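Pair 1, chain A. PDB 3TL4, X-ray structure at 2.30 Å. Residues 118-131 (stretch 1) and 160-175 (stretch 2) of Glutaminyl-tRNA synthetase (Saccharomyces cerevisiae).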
# COMPACT_ATOMS: atom_id res chain seq x y z
N THR A 118 11.66 4.22 9.82
CA THR A 118 11.74 3.60 11.14
C THR A 118 10.81 4.31 12.13
O THR A 118 10.43 5.46 11.90
CB THR A 118 13.17 3.67 11.70
OG1 THR A 118 13.55 5.03 11.87
CG2 THR A 118 14.14 3.00 10.75
N GLU A 119 10.46 3.64 13.22
CA GLU A 119 9.70 4.29 14.28
C GLU A 119 10.36 5.63 14.66
O GLU A 119 9.69 6.61 14.96
CB GLU A 119 9.59 3.39 15.51
CG GLU A 119 9.63 4.18 16.81
CD GLU A 119 9.46 3.33 18.06
OE1 GLU A 119 9.42 2.09 17.95
OE2 GLU A 119 9.35 3.93 19.16
N ASP A 120 11.69 5.65 14.66
CA ASP A 120 12.42 6.84 15.06
C ASP A 120 12.22 7.99 14.07
O ASP A 120 12.15 9.15 14.45
CB ASP A 120 13.89 6.49 15.18
CG ASP A 120 14.61 7.38 16.15
OD1 ASP A 120 14.52 7.10 17.36
OD2 ASP A 120 15.25 8.36 15.71
N GLN A 121 12.13 7.66 12.79
CA GLN A 121 11.87 8.69 11.79
C GLN A 121 10.43 9.20 11.86
O GLN A 121 10.20 10.41 11.81
CB GLN A 121 12.20 8.20 10.38
CG GLN A 121 13.57 7.53 10.24
CD GLN A 121 13.83 7.07 8.81
OE1 GLN A 121 14.13 7.88 7.93
NE2 GLN A 121 13.70 5.77 8.57
N VAL A 122 9.45 8.30 11.99
CA VAL A 122 8.06 8.73 12.19
C VAL A 122 8.03 9.75 13.33
O VAL A 122 7.47 10.83 13.20
CB VAL A 122 7.10 7.53 12.50
CG1 VAL A 122 5.70 8.02 12.81
CG2 VAL A 122 7.06 6.54 11.34
N ARG A 123 8.69 9.40 14.44
CA ARG A 123 8.76 10.25 15.63
C ARG A 123 9.36 11.63 15.33
O ARG A 123 8.85 12.65 15.79
CB ARG A 123 9.55 9.53 16.73
CG ARG A 123 9.70 10.28 18.04
CD ARG A 123 9.99 9.32 19.21
NE ARG A 123 8.79 9.13 20.02
CZ ARG A 123 8.24 7.95 20.29
NH1 ARG A 123 8.80 6.84 19.85
NH2 ARG A 123 7.14 7.90 21.03
N ASN A 124 10.44 11.67 14.57
CA ASN A 124 11.01 12.95 14.16
C ASN A 124 9.99 13.80 13.42
O ASN A 124 9.81 14.97 13.74
CB ASN A 124 12.25 12.75 13.27
CG ASN A 124 13.43 12.16 14.04
OD1 ASN A 124 13.51 12.28 15.27
ND2 ASN A 124 14.36 11.52 13.32
N TYR A 125 9.32 13.21 12.43
CA TYR A 125 8.34 13.94 11.62
C TYR A 125 7.16 14.44 12.44
O TYR A 125 6.72 15.57 12.27
CB TYR A 125 7.89 13.13 10.41
CG TYR A 125 8.96 13.11 9.35
CD1 TYR A 125 9.31 14.29 8.69
CD2 TYR A 125 9.62 11.95 9.02
CE1 TYR A 125 10.30 14.30 7.73
CE2 TYR A 125 10.62 11.95 8.05
CZ TYR A 125 10.95 13.13 7.41
OH TYR A 125 11.94 13.13 6.44
N VAL A 126 6.67 13.59 13.35
CA VAL A 126 5.61 13.96 14.28
C VAL A 126 6.04 15.12 15.19
O VAL A 126 5.29 16.08 15.40
CB VAL A 126 5.20 12.74 15.16
CG1 VAL A 126 4.30 13.18 16.31
CG2 VAL A 126 4.54 11.65 14.31
N MSE A 127 7.26 15.04 15.72
CA MSE A 127 7.80 16.09 16.59
C MSE A 127 7.85 17.44 15.88
O MSE A 127 7.48 18.46 16.45
CB MSE A 127 9.21 15.74 17.06
CG MSE A 127 9.26 14.57 18.00
SE MSE A 127 11.06 14.29 18.72
CE MSE A 127 11.21 15.95 19.75
N GLN A 128 8.33 17.41 14.65
CA GLN A 128 8.43 18.58 13.79
C GLN A 128 7.07 19.21 13.56
O GLN A 128 6.91 20.43 13.66
CB GLN A 128 9.02 18.14 12.45
CG GLN A 128 9.92 19.15 11.76
CD GLN A 128 10.63 18.53 10.55
OE1 GLN A 128 11.63 17.81 10.69
NE2 GLN A 128 10.11 18.80 9.35
N TYR A 129 6.09 18.38 13.23
CA TYR A 129 4.72 18.84 13.05
C TYR A 129 4.19 19.53 14.32
O TYR A 129 3.62 20.62 14.26
CB TYR A 129 3.78 17.69 12.66
CG TYR A 129 2.34 18.13 12.58
CD1 TYR A 129 1.78 18.53 11.37
CD2 TYR A 129 1.54 18.17 13.71
CE1 TYR A 129 0.46 18.94 11.29
CE2 TYR A 129 0.22 18.59 13.64
CZ TYR A 129 -0.32 18.97 12.42
OH TYR A 129 -1.62 19.38 12.35
N ILE A 130 4.38 18.87 15.46
CA ILE A 130 3.96 19.43 16.75
C ILE A 130 4.63 20.77 17.05
O ILE A 130 3.96 21.71 17.51
CB ILE A 130 4.24 18.43 17.90
CG1 ILE A 130 3.35 17.19 17.71
CG2 ILE A 130 3.98 19.07 19.26
CD1 ILE A 130 3.55 16.16 18.77
N GLN A 131 5.93 20.87 16.78
CA GLN A 131 6.66 22.14 16.94
C GLN A 131 6.05 23.26 16.08
O GLN A 131 5.88 24.40 16.53
CB GLN A 131 8.15 21.95 16.57
CG GLN A 131 9.00 23.22 16.64
CD GLN A 131 9.20 23.73 18.07
OE1 GLN A 131 9.14 22.96 19.03
NE2 GLN A 131 9.45 25.03 18.20
N TRP A 160 5.38 6.31 2.53
CA TRP A 160 5.74 4.89 2.50
C TRP A 160 5.87 4.26 3.88
O TRP A 160 6.19 3.08 3.99
CB TRP A 160 7.04 4.70 1.72
CG TRP A 160 6.95 5.22 0.32
CD1 TRP A 160 7.69 6.23 -0.23
CD2 TRP A 160 6.05 4.79 -0.71
NE1 TRP A 160 7.33 6.43 -1.54
CE2 TRP A 160 6.32 5.57 -1.86
CE3 TRP A 160 5.04 3.82 -0.77
CZ2 TRP A 160 5.61 5.40 -3.05
CZ3 TRP A 160 4.35 3.65 -1.95
CH2 TRP A 160 4.64 4.44 -3.08
N ALA A 161 5.61 5.04 4.93
CA ALA A 161 5.68 4.54 6.30
C ALA A 161 4.48 3.65 6.65
O ALA A 161 3.39 3.81 6.07
CB ALA A 161 5.80 5.71 7.32
N ASP A 162 4.68 2.72 7.58
CA ASP A 162 3.60 1.89 8.10
C ASP A 162 2.73 2.73 9.03
O ASP A 162 3.19 3.20 10.05
CB ASP A 162 4.18 0.68 8.85
CG ASP A 162 3.11 -0.18 9.53
OD1 ASP A 162 1.90 0.02 9.27
OD2 ASP A 162 3.51 -1.06 10.32
N PRO A 163 1.46 2.93 8.65
CA PRO A 163 0.56 3.87 9.34
C PRO A 163 0.03 3.36 10.66
O PRO A 163 -0.73 4.07 11.32
CB PRO A 163 -0.59 4.05 8.34
CG PRO A 163 -0.62 2.77 7.57
CD PRO A 163 0.82 2.30 7.48
N ARG A 164 0.41 2.15 11.06
CA ARG A 164 -0.02 1.63 12.34
C ARG A 164 0.83 2.19 13.46
O ARG A 164 0.47 2.12 14.64
CB ARG A 164 0.01 0.10 12.33
CG ARG A 164 -1.07 -0.52 11.47
CD ARG A 164 -0.87 -2.02 11.33
NE ARG A 164 0.42 -2.32 10.72
CZ ARG A 164 0.89 -3.55 10.54
NH1 ARG A 164 0.18 -4.59 10.94
NH2 ARG A 164 2.07 -3.73 9.97
N SER A 165 1.97 2.76 13.09
CA SER A 165 2.86 3.36 14.06
C SER A 165 2.42 4.78 14.37
O SER A 165 2.77 5.34 15.40
CB SER A 165 4.30 3.36 13.54
OG SER A 165 4.41 4.13 12.36
N PHE A 166 1.64 5.37 13.47
CA PHE A 166 1.36 6.79 13.62
C PHE A 166 0.67 7.14 14.95
O PHE A 166 1.08 8.07 15.64
CB PHE A 166 0.57 7.32 12.42
CG PHE A 166 1.30 7.21 11.10
CD1 PHE A 166 2.60 6.73 11.04
CD2 PHE A 166 0.68 7.58 9.92
CE1 PHE A 166 3.26 6.63 9.82
CE2 PHE A 166 1.33 7.49 8.70
CZ PHE A 166 2.63 7.01 8.66
N LYS A 167 -0.35 6.38 15.32
CA LYS A 167 -1.18 6.77 16.47
C LYS A 167 -0.49 6.69 17.84
O LYS A 167 -0.59 7.63 18.63
CB LYS A 167 -2.50 6.01 16.48
CG LYS A 167 -3.59 6.77 17.21
CD LYS A 167 -3.72 8.19 16.69
CE LYS A 167 -4.82 8.96 17.39
NZ LYS A 167 -4.65 8.98 18.88
N PRO A 168 0.19 5.58 18.14
CA PRO A 168 0.92 5.47 19.41
C PRO A 168 2.04 6.50 19.53
O PRO A 168 2.27 7.04 20.61
CB PRO A 168 1.54 4.07 19.34
CG PRO A 168 0.66 3.32 18.38
CD PRO A 168 0.22 4.32 17.37
N ILE A 169 2.73 6.78 18.44
CA ILE A 169 3.82 7.75 18.53
C ILE A 169 3.28 9.16 18.76
O ILE A 169 3.88 9.95 19.49
CB ILE A 169 4.74 7.70 17.31
CG1 ILE A 169 5.49 6.36 17.29
CG2 ILE A 169 5.71 8.85 17.36
CD1 ILE A 169 5.95 5.95 15.89
N ILE A 170 2.13 9.46 18.15
CA ILE A 170 1.45 10.73 18.40
C ILE A 170 0.97 10.88 19.83
O ILE A 170 1.18 11.93 20.44
CB ILE A 170 0.26 10.93 17.47
CG1 ILE A 170 0.75 11.14 16.04
CG2 ILE A 170 -0.57 12.12 17.94
CD1 ILE A 170 -0.34 11.11 15.00
N ASP A 171 0.30 9.86 20.35
CA ASP A 171 -0.14 9.87 21.75
C ASP A 171 1.03 10.15 22.70
O ASP A 171 0.91 10.95 23.62
CB ASP A 171 -0.84 8.56 22.11
CG ASP A 171 -2.23 8.43 21.47
OD1 ASP A 171 -2.79 9.46 21.01
OD2 ASP A 171 -2.77 7.30 21.43
N GLN A 172 2.17 9.51 22.46
CA GLN A 172 3.34 9.73 23.31
C GLN A 172 3.88 11.15 23.21
O GLN A 172 4.20 11.77 24.20
CB GLN A 172 4.45 8.77 22.92
CG GLN A 172 4.09 7.30 22.94
CD GLN A 172 5.27 6.46 22.48
OE1 GLN A 172 6.31 6.43 23.15
NE2 GLN A 172 5.14 5.82 21.33
N GLU A 173 4.00 11.67 22.00
CA GLU A 173 4.56 13.00 21.81
C GLU A 173 3.64 14.09 22.34
O GLU A 173 4.11 15.09 22.86
CB GLU A 173 4.88 13.22 20.34
CG GLU A 173 6.00 12.29 19.85
CD GLU A 173 7.26 12.45 20.67
OE1 GLU A 173 7.66 13.61 20.90
OE2 GLU A 173 7.85 11.43 21.08
N VAL A 174 2.34 13.90 22.20
CA VAL A 174 1.38 14.90 22.64
C VAL A 174 1.39 15.00 24.15
O VAL A 174 1.35 16.10 24.71
CB VAL A 174 -0.04 14.58 22.09
CG1 VAL A 174 -1.07 15.41 22.78
CG2 VAL A 174 -0.07 14.85 20.59
N LEU A 175 1.50 13.85 24.80
CA LEU A 175 1.65 13.79 26.26
C LEU A 175 2.80 14.67 26.74
O LEU A 175 2.66 15.37 27.74
CB LEU A 175 1.87 12.34 26.72
CG LEU A 175 2.03 12.04 28.21
CD1 LEU A 175 0.86 12.59 29.04
CD2 LEU A 175 2.20 10.52 28.42

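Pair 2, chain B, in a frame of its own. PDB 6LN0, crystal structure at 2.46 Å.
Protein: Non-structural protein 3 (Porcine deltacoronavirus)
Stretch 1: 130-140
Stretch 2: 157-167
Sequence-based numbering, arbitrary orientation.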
# COMPACT_ATOMS: atom_id res chain seq x y z
N ASN B 130 -35.17 7.52 -1.00
CA ASN B 130 -34.09 7.03 -0.17
C ASN B 130 -33.05 8.13 0.02
O ASN B 130 -32.47 8.60 -0.97
CB ASN B 130 -33.46 5.80 -0.82
CG ASN B 130 -32.71 4.95 0.16
OD1 ASN B 130 -32.03 5.46 1.05
ND2 ASN B 130 -32.81 3.63 0.02
N PRO B 131 -32.77 8.57 1.25
CA PRO B 131 -31.83 9.68 1.44
C PRO B 131 -30.41 9.35 1.02
O PRO B 131 -29.63 10.28 0.76
CB PRO B 131 -31.90 9.95 2.95
CG PRO B 131 -32.21 8.63 3.52
CD PRO B 131 -33.16 7.97 2.54
N VAL B 132 -30.05 8.07 0.94
CA VAL B 132 -28.71 7.76 0.45
C VAL B 132 -28.62 8.02 -1.05
O VAL B 132 -27.56 8.42 -1.55
CB VAL B 132 -28.31 6.32 0.83
CG1 VAL B 132 -29.03 5.30 -0.02
CG2 VAL B 132 -26.80 6.14 0.72
N HIS B 133 -29.71 7.85 -1.78
CA HIS B 133 -29.71 8.22 -3.20
C HIS B 133 -29.65 9.73 -3.37
O HIS B 133 -28.91 10.23 -4.24
CB HIS B 133 -30.95 7.65 -3.90
CG HIS B 133 -31.12 6.18 -3.70
ND1 HIS B 133 -32.17 5.47 -4.25
CD2 HIS B 133 -30.38 5.28 -3.01
CE1 HIS B 133 -32.08 4.20 -3.90
NE2 HIS B 133 -31.00 4.06 -3.14
N SER B 134 -30.43 10.47 -2.57
CA SER B 134 -30.38 11.92 -2.63
C SER B 134 -28.98 12.44 -2.32
O SER B 134 -28.44 13.27 -3.06
CB SER B 134 -31.40 12.55 -1.69
OG SER B 134 -32.61 12.81 -2.38
N LEU B 135 -28.40 12.00 -1.20
CA LEU B 135 -27.05 12.45 -0.89
C LEU B 135 -26.07 12.02 -1.97
O LEU B 135 -25.06 12.70 -2.22
CB LEU B 135 -26.62 11.95 0.48
CG LEU B 135 -27.12 12.81 1.64
CD1 LEU B 135 -26.32 12.54 2.88
CD2 LEU B 135 -27.07 14.30 1.33
N ASP B 136 -26.35 10.90 -2.65
CA ASP B 136 -25.47 10.41 -3.70
C ASP B 136 -25.69 11.17 -5.00
O ASP B 136 -24.72 11.55 -5.68
CB ASP B 136 -25.67 8.90 -3.91
CG ASP B 136 -24.72 8.32 -4.95
OD1 ASP B 136 -23.47 8.50 -4.82
OD2 ASP B 136 -25.23 7.68 -5.91
N ALA B 137 -26.96 11.38 -5.38
CA ALA B 137 -27.25 12.24 -6.52
C ALA B 137 -26.55 13.58 -6.38
O ALA B 137 -26.02 14.13 -7.35
CB ALA B 137 -28.76 12.43 -6.68
N PHE B 138 -26.49 14.10 -5.15
CA PHE B 138 -25.96 15.43 -4.94
C PHE B 138 -24.45 15.48 -5.19
O PHE B 138 -23.95 16.41 -5.84
CB PHE B 138 -26.29 15.92 -3.54
CG PHE B 138 -25.41 17.03 -3.06
CD1 PHE B 138 -25.59 18.32 -3.52
CD2 PHE B 138 -24.42 16.79 -2.13
CE1 PHE B 138 -24.79 19.36 -3.07
CE2 PHE B 138 -23.61 17.81 -1.67
CZ PHE B 138 -23.79 19.10 -2.15
N ARG B 139 -23.71 14.49 -4.67
CA ARG B 139 -22.27 14.49 -4.93
C ARG B 139 -21.98 14.24 -6.41
O ARG B 139 -21.03 14.81 -6.95
CB ARG B 139 -21.55 13.48 -4.04
CG ARG B 139 -22.33 12.20 -3.77
CD ARG B 139 -21.67 11.34 -2.67
NE ARG B 139 -20.21 11.42 -2.74
CZ ARG B 139 -19.44 10.60 -3.45
NH1 ARG B 139 -19.99 9.62 -4.17
NH2 ARG B 139 -18.12 10.77 -3.44
N LYS B 140 -22.81 13.45 -7.09
CA LYS B 140 -22.65 13.29 -8.53
C LYS B 140 -22.88 14.61 -9.28
O LYS B 140 -22.31 14.81 -10.37
CB LYS B 140 -23.62 12.22 -9.06
CG LYS B 140 -23.13 10.78 -8.90
CD LYS B 140 -24.19 9.79 -9.38
CE LYS B 140 -23.79 8.35 -9.10
NZ LYS B 140 -25.00 7.49 -8.90
N ASN B 157 -29.32 10.80 11.45
CA ASN B 157 -28.70 9.62 10.85
C ASN B 157 -28.04 9.94 9.53
O ASN B 157 -27.19 9.17 9.06
CB ASN B 157 -29.73 8.51 10.61
CG ASN B 157 -30.14 7.81 11.88
OD1 ASN B 157 -29.51 7.97 12.94
ND2 ASN B 157 -31.22 7.03 11.80
N HIS B 158 -28.43 11.05 8.92
CA HIS B 158 -27.90 11.44 7.63
C HIS B 158 -26.46 11.94 7.72
O HIS B 158 -25.77 11.97 6.69
CB HIS B 158 -28.80 12.51 7.02
CG HIS B 158 -30.15 11.98 6.64
ND1 HIS B 158 -31.27 12.77 6.58
CD2 HIS B 158 -30.56 10.73 6.28
CE1 HIS B 158 -32.31 12.05 6.20
NE2 HIS B 158 -31.90 10.80 6.02
N LEU B 159 -25.97 12.32 8.91
CA LEU B 159 -24.56 12.68 8.96
C LEU B 159 -23.69 11.45 8.73
O LEU B 159 -22.56 11.58 8.23
CB LEU B 159 -24.21 13.42 10.27
CG LEU B 159 -23.02 14.39 10.07
CD1 LEU B 159 -23.01 15.55 11.08
CD2 LEU B 159 -21.61 13.72 10.07
N GLN B 160 -24.19 10.26 9.07
CA GLN B 160 -23.47 9.03 8.76
C GLN B 160 -23.62 8.66 7.29
O GLN B 160 -22.62 8.36 6.61
CB GLN B 160 -23.95 7.86 9.63
CG GLN B 160 -23.39 7.88 11.04
CD GLN B 160 -24.49 7.95 12.07
OE1 GLN B 160 -25.44 7.16 12.04
NE2 GLN B 160 -24.38 8.90 12.99
N VAL B 161 -24.86 8.62 6.79
CA VAL B 161 -25.09 8.32 5.38
C VAL B 161 -24.21 9.20 4.51
O VAL B 161 -23.68 8.76 3.47
CB VAL B 161 -26.58 8.48 5.04
CG1 VAL B 161 -26.83 8.25 3.57
CG2 VAL B 161 -27.41 7.54 5.88
N TRP B 162 -23.99 10.44 4.94
CA TRP B 162 -23.10 11.34 4.21
C TRP B 162 -21.65 10.88 4.34
O TRP B 162 -20.94 10.74 3.34
CB TRP B 162 -23.26 12.78 4.72
CG TRP B 162 -22.38 13.80 4.05
CD1 TRP B 162 -21.48 14.63 4.66
CD2 TRP B 162 -22.32 14.11 2.65
NE1 TRP B 162 -20.86 15.43 3.73
CE2 TRP B 162 -21.35 15.12 2.49
CE3 TRP B 162 -22.97 13.61 1.52
CZ2 TRP B 162 -21.03 15.65 1.23
CZ3 TRP B 162 -22.65 14.13 0.28
CH2 TRP B 162 -21.69 15.14 0.14
N ASP B 163 -21.20 10.66 5.57
CA ASP B 163 -19.82 10.26 5.82
C ASP B 163 -19.45 8.98 5.08
O ASP B 163 -18.35 8.86 4.53
CB ASP B 163 -19.59 10.11 7.32
CG ASP B 163 -18.13 10.18 7.69
OD1 ASP B 163 -17.31 10.50 6.81
OD2 ASP B 163 -17.81 9.91 8.87
N ALA B 164 -20.37 8.00 5.03
CA ALA B 164 -20.09 6.75 4.33
C ALA B 164 -19.94 6.97 2.83
O ALA B 164 -19.01 6.43 2.21
CB ALA B 164 -21.20 5.74 4.61
N LEU B 165 -20.83 7.76 2.23
CA LEU B 165 -20.81 8.01 0.80
C LEU B 165 -19.54 8.71 0.33
O LEU B 165 -19.27 8.72 -0.87
CB LEU B 165 -22.04 8.82 0.39
CG LEU B 165 -23.27 7.98 0.08
CD1 LEU B 165 -24.51 8.85 0.03
CD2 LEU B 165 -23.08 7.23 -1.22
N ASN B 166 -18.77 9.31 1.24
CA ASN B 166 -17.51 9.95 0.89
C ASN B 166 -16.31 9.17 1.44
O ASN B 166 -15.23 9.74 1.64
CB ASN B 166 -17.49 11.39 1.39
CG ASN B 166 -18.76 12.13 1.01
OD1 ASN B 166 -19.53 12.57 1.87
ND2 ASN B 166 -19.02 12.24 -0.29
N ARG B 167 -16.49 7.88 1.69
CA ARG B 167 -15.41 7.02 2.12
C ARG B 167 -15.40 5.76 1.27
O ARG B 167 -16.46 5.27 0.85
CB ARG B 167 -15.56 6.68 3.60
CG ARG B 167 -15.36 7.90 4.48
CD ARG B 167 -15.72 7.61 5.92
NE ARG B 167 -14.52 7.45 6.72
CZ ARG B 167 -14.19 8.22 7.75
NH1 ARG B 167 -14.98 9.23 8.11
NH2 ARG B 167 -13.06 7.99 8.41

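The sharpest difference between the two pairs lies at a single matched position on the second helix. In pair 1 it holds E173(A), a carboxylate sunk between two helices; in pair 2 it holds L165(B), a hydrocarbon. Both side chains point toward the partner helix from almost the same CA and act as a knob in a hole of four residues, R123(A), V126(A), M127(A) and I130(A) for the glutamate, V132(B), L135(B), D136(B) and R139(B) for the leucine. The two holes correspond position by position.

The common frame is a pair of helices crossing at -49° in pair 1 and -47° in pair 2, with axes 9.8 and 9.7 Å apart at closest approach. The N, CA and C atoms of fourteen central residues superpose with an RMSD of 0.2 Å. Such a frame fixes where side chains start, but not what they must be.

A buried glutamate needs a partner for its charge, and R123(A) supplies one. Its NE donates to OE2 of E173(A) at 2.7 Å with a nearly straight N-H...O angle of 171°, a hydrogen bond within a salt bridge. The guanidinium lies with this oxygen at its edge, while CG2 of I169(A) covers one face, so polar and apolar contacts share one group. The aliphatic part of the glutamate packs as well: its CB lies 3.6 Å from CD1 of I130(A). In pair 2 the position of R123(A) is taken by V132(B), whose CG2 meets CD1 of L165(B) at 3.6 Å; charge pairing gives way to apolar contact.

The arginine of pair 2 sits instead at the position of I130(A). R139(B) lays a guanidinium face over the backbone O of L165(B), 3.2 Å from its CZ, but the angles are too poor for hydrogen bonds to that oxygen. No clear hydrogen bond crosses between the stretches of pair 2.

One helical turn earlier, the matched I169(A) and V161(B) both point toward the first helix. I169(A) is a second knob, its CD1 reaching CG1 of V122(A) at 3.7 Å. V161(B) is shorter, and its CG1 meets CG2 of V132(B) at 3.5 Å. The other knob of pair 2 comes from the first helix: L135(B), matched to V126(A), extends CD1 to within 3.6 Å of CB of W162(B). That tryptophan replaces I170(A) and also meets F138(B), CH2 to CE2 at 3.8 Å. The matched Y129(A) makes no contact with stretch 2. Similar buried areas, 585 and 550 Å², thus arise from different chemistry.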